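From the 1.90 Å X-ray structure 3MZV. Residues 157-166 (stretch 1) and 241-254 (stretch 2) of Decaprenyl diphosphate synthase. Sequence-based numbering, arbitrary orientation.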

# COMPACT_ATOMS: atom_id res chain seq x y z
N LEU B 157 -8.65 13.35 -0.58
CA LEU B 157 -9.18 14.70 -0.39
C LEU B 157 -8.69 15.69 -1.47
O LEU B 157 -9.47 16.53 -1.95
N GLN B 158 -7.42 15.59 -1.84
CA GLN B 158 -6.85 16.47 -2.84
C GLN B 158 -7.60 16.32 -4.17
O GLN B 158 -7.80 17.31 -4.89
N LEU B 159 -7.98 15.07 -4.49
CA LEU B 159 -8.77 14.78 -5.69
C LEU B 159 -10.16 15.41 -5.69
O LEU B 159 -10.59 15.92 -6.70
N THR B 160 -10.87 15.35 -4.57
CA THR B 160 -12.21 15.94 -4.49
C THR B 160 -12.14 17.46 -4.39
O THR B 160 -13.02 18.17 -4.88
N ALA B 161 -11.08 17.97 -3.78
CA ALA B 161 -10.88 19.39 -3.70
C ALA B 161 -10.54 20.03 -5.06
O ALA B 161 -10.69 21.23 -5.22
N ALA B 162 -10.01 19.26 -6.01
CA ALA B 162 -9.50 19.84 -7.25
C ALA B 162 -10.71 20.12 -8.13
O ALA B 162 -11.76 19.44 -8.01
N GLN B 163 -10.57 21.10 -9.03
CA GLN B 163 -11.65 21.47 -9.94
C GLN B 163 -12.80 22.07 -9.22
O GLN B 163 -13.82 22.29 -9.83
N ASN B 164 -12.65 22.39 -7.94
CA ASN B 164 -13.77 22.75 -7.09
C ASN B 164 -13.55 24.07 -6.34
O ASN B 164 -12.81 24.11 -5.37
N LEU B 165 -14.22 25.14 -6.80
CA LEU B 165 -13.99 26.49 -6.33
C LEU B 165 -14.51 26.76 -4.91
O LEU B 165 -14.24 27.83 -4.34
N ALA B 166 -15.29 25.83 -4.36
CA ALA B 166 -15.74 25.89 -2.98
C ALA B 166 -14.65 25.51 -1.98
O ALA B 166 -14.79 25.79 -0.78
N ARG B 241 -2.43 23.39 -14.38
CA ARG B 241 -2.88 22.31 -15.33
C ARG B 241 -3.73 21.23 -14.69
O ARG B 241 -4.74 20.79 -15.27
N GLU B 242 -3.37 20.78 -13.49
CA GLU B 242 -4.15 19.77 -12.80
C GLU B 242 -5.34 20.32 -12.04
O GLU B 242 -6.09 19.58 -11.40
N ARG B 243 -5.51 21.65 -12.09
CA ARG B 243 -6.68 22.30 -11.53
C ARG B 243 -6.80 22.08 -10.04
O ARG B 243 -7.90 22.04 -9.48
N LYS B 244 -5.64 21.98 -9.38
CA LYS B 244 -5.61 21.85 -7.93
C LYS B 244 -5.98 23.16 -7.25
O LYS B 244 -5.62 24.23 -7.72
N LEU B 245 -6.74 23.07 -6.16
CA LEU B 245 -7.07 24.25 -5.35
C LEU B 245 -6.01 24.38 -4.25
O LEU B 245 -6.12 23.73 -3.19
N THR B 246 -4.96 25.16 -4.56
CA THR B 246 -3.91 25.48 -3.59
C THR B 246 -4.06 26.92 -3.11
O THR B 246 -4.74 27.71 -3.77
N MET B 247 -3.39 27.25 -2.02
CA MET B 247 -3.54 28.55 -1.38
C MET B 247 -3.59 29.77 -2.34
O MET B 247 -4.49 30.59 -2.19
N PRO B 248 -2.64 29.90 -3.28
CA PRO B 248 -2.62 31.15 -4.08
C PRO B 248 -3.87 31.24 -4.97
O PRO B 248 -4.35 32.32 -5.28
N VAL B 249 -4.41 30.09 -5.38
CA VAL B 249 -5.67 30.09 -6.13
C VAL B 249 -6.83 30.36 -5.23
O VAL B 249 -7.66 31.19 -5.54
N ILE B 250 -6.94 29.61 -4.12
CA ILE B 250 -8.08 29.79 -3.19
C ILE B 250 -8.23 31.27 -2.77
O ILE B 250 -9.33 31.82 -2.74
N LYS B 251 -7.12 31.88 -2.40
CA LYS B 251 -7.14 33.28 -1.96
C LYS B 251 -7.59 34.22 -3.08
O LYS B 251 -8.30 35.16 -2.84
N ALA B 252 -7.20 33.96 -4.33
CA ALA B 252 -7.59 34.84 -5.44
C ALA B 252 -9.09 34.62 -5.75
O ALA B 252 -9.83 35.57 -6.00
N VAL B 253 -9.55 33.38 -5.69
CA VAL B 253 -10.93 33.06 -5.95
C VAL B 253 -11.85 33.74 -4.93
O VAL B 253 -12.88 34.28 -5.30
N ALA B 254 -11.44 33.75 -3.67
CA ALA B 254 -12.19 34.41 -2.60
C ALA B 254 -12.33 35.91 -2.80
O ALA B 254 -13.32 36.50 -2.37

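The contact joins two segments whose touching residues lie at least 80 apart in sequence, and much of it is loop against loop: the turn that follows the helix of stretch 1 lies along the segment leading into the helix that starts at Met247. Together they bury 489 Å², summed over both sides, and one direct hydrogen bond fixes the register. Gln163 N donates to Arg243 O at 2.9 Å with an angle of 162°. Both backbones are shaped for it. Ala161 to Asn164 form a type II turn with Gln163 at positive phi, while Arg243, also at positive phi, ends the preceding helix in a Schellman motif. Ala162 sits beside this bond, its CA 3.5 Å from Arg243 O and its CB 4.2 Å from Lys244 CA; the small methyl accompanies a close backbone approach, with the CA atoms of Ala162 and Lys244 4.4 Å apart.

The apolar packing has two centres. Leu245 points toward stretch 1 and, with 77 Å² covered, gives the largest area of any residue here. Its m,m rotamer (chi1 -87°, chi2 -67°) sets the branched end against the backbone of the turn: Leu245 CD2 lies 3.5 Å from Ala161 O and 3.6 Å from Gln163 N, and Leu245 CG is 3.3 Å from Asn164 O. The leucine thus packs on the turn, touching main chain more than side chains. Farther along, Val253 points toward stretch 1 from its helix, in the t rotamer. Leu165 meets it differently: its CA-to-CB bond runs sideways, but the m,t rotamer brings its end nearer, so that Leu165 CD2 packs on Val253 CG2 at 4.1 Å. These are the two apolar side chains that touch directly.

The long polar side chains work by coverage and reach. Arg243 points toward stretch 1, and one face of its guanidinium is covered by the amide of Gln163, with Gln163 CD 3.4 Å from Arg243 NH1. Gln163 OE1 is 3.5 Å from Arg243 NH1, but the angle is poor and no hydrogen bond forms; NE and NH1 of the arginine are satisfied elsewhere in the structure. Lys244 starts away from stretch 1, yet its m,t,t,t chain carries the amine back to 3.7 Å between Lys244 NZ and Gln158 OE1, a contact rather than a hydrogen bond. Its charge is paired within its own stretch, in a salt bridge from Lys244 NZ to Glu242 OE1 at 3.6 Å. The CA-to-CB bond of Gln158 runs sideways, and its chain, t at chi1 and chi2, brings its end nearer.

Two waters complete the polar bridging. Water 1 donates to Gln158 O at 3.1 Å and accepts from Leu245 N at 3.0 Å, linking the main chain of the two stretches. Water 2 accepts from Gln163 NE2 at a short 2.5 Å and donates to Glu242 O at 2.9 Å, so the same glutamine covers an arginine and holds a water. The rule to read here is economical: one backbone bond for register, leucine against the turn, and water across the gaps.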

# COMPACT_ATOMS: atom_id res chain seq x y z
CB LEU B 157 -8.83 15.23 1.00
CG LEU B 157 -9.50 16.58 1.36
CD1 LEU B 157 -11.05 16.59 1.09
CD2 LEU B 157 -9.23 16.93 2.78
CB GLN B 158 -5.35 16.15 -3.04
CG GLN B 158 -4.66 17.06 -4.03
CD GLN B 158 -3.17 16.84 -4.08
OE1 GLN B 158 -2.38 17.78 -3.95
NE2 GLN B 158 -2.76 15.57 -4.25
CB LEU B 159 -8.95 13.28 -5.89
CG LEU B 159 -7.74 12.54 -6.41
CD1 LEU B 159 -8.05 11.07 -6.41
CD2 LEU B 159 -7.33 13.05 -7.82
CB THR B 160 -12.96 15.42 -3.26
OG1 THR B 160 -12.18 15.69 -2.09
CG2 THR B 160 -13.20 13.94 -3.40
CB ALA B 161 -9.75 19.68 -2.70
CB ALA B 162 -8.53 18.89 -7.95
CB GLN B 163 -12.18 20.26 -10.75
CG GLN B 163 -11.08 19.51 -11.49
CD GLN B 163 -11.57 18.30 -12.29
OE1 GLN B 163 -12.76 18.06 -12.45
NE2 GLN B 163 -10.62 17.56 -12.82
CB ASN B 164 -14.00 21.60 -6.11
CG ASN B 164 -15.20 21.82 -5.19
OD1 ASN B 164 -15.77 22.90 -5.12
ND2 ASN B 164 -15.55 20.76 -4.43
CB LEU B 165 -14.59 27.52 -7.32
CG LEU B 165 -14.06 27.57 -8.76
CD1 LEU B 165 -14.74 28.70 -9.57
CD2 LEU B 165 -12.53 27.71 -8.81
CB ALA B 166 -16.99 24.93 -2.77
CB ARG B 241 -1.67 21.71 -16.04
CG ARG B 241 -1.01 22.74 -16.96
CD ARG B 241 0.29 22.26 -17.68
NE ARG B 241 1.07 23.45 -18.06
CZ ARG B 241 2.22 23.85 -17.51
NH1 ARG B 241 2.85 23.13 -16.58
NH2 ARG B 241 2.77 25.00 -17.93
CB GLU B 242 -3.26 18.98 -11.84
CG GLU B 242 -2.04 18.45 -12.52
CD GLU B 242 -1.75 17.06 -12.11
OE1 GLU B 242 -1.50 16.87 -10.88
OE2 GLU B 242 -1.79 16.16 -13.01
CB ARG B 243 -7.93 21.91 -12.30
CG ARG B 243 -7.74 22.19 -13.79
CD ARG B 243 -8.48 21.23 -14.71
NE ARG B 243 -9.93 21.27 -14.48
CZ ARG B 243 -10.80 20.46 -15.07
NH1 ARG B 243 -12.08 20.56 -14.78
NH2 ARG B 243 -10.37 19.54 -15.93
CB LYS B 244 -4.23 21.37 -7.43
CG LYS B 244 -3.95 19.92 -7.79
CD LYS B 244 -2.56 19.44 -7.34
CE LYS B 244 -2.36 17.96 -7.78
NZ LYS B 244 -1.03 17.41 -7.36
CB LEU B 245 -8.47 24.17 -4.77
CG LEU B 245 -9.55 24.71 -5.72
CD1 LEU B 245 -9.36 26.26 -5.89
CD2 LEU B 245 -9.55 24.00 -7.08
CB THR B 246 -2.50 25.23 -4.21
OG1 THR B 246 -2.27 26.07 -5.33
CG2 THR B 246 -2.33 23.73 -4.63
CB MET B 247 -2.50 28.76 -0.27
CG MET B 247 -2.78 29.86 0.64
SD MET B 247 -1.61 30.00 2.11
CE MET B 247 -2.64 29.10 3.32
CB PRO B 248 -1.38 31.00 -4.95
CG PRO B 248 -0.72 29.76 -4.50
CD PRO B 248 -1.46 29.06 -3.54
CB VAL B 249 -5.91 28.77 -6.88
CG1 VAL B 249 -7.27 28.79 -7.66
CG2 VAL B 249 -4.73 28.46 -7.80
CB ILE B 250 -7.86 28.92 -1.94
CG1 ILE B 250 -7.95 27.45 -2.30
CG2 ILE B 250 -8.85 29.30 -0.83
CD1 ILE B 250 -7.31 26.52 -1.19
CB LYS B 251 -5.77 33.72 -1.45
CG LYS B 251 -5.42 33.17 -0.07
CD LYS B 251 -4.09 33.71 0.41
CE LYS B 251 -3.68 33.18 1.80
NZ LYS B 251 -4.60 33.67 2.86
CB ALA B 252 -6.68 34.58 -6.67
CB VAL B 253 -11.21 31.56 -5.98
CG1 VAL B 253 -12.77 31.23 -5.98
CG2 VAL B 253 -10.52 30.92 -7.21
CB ALA B 254 -11.52 34.09 -1.21
O HOH W 1 -6.89 20.22 -5.11
O HOH W 2 -8.16 17.79 -12.44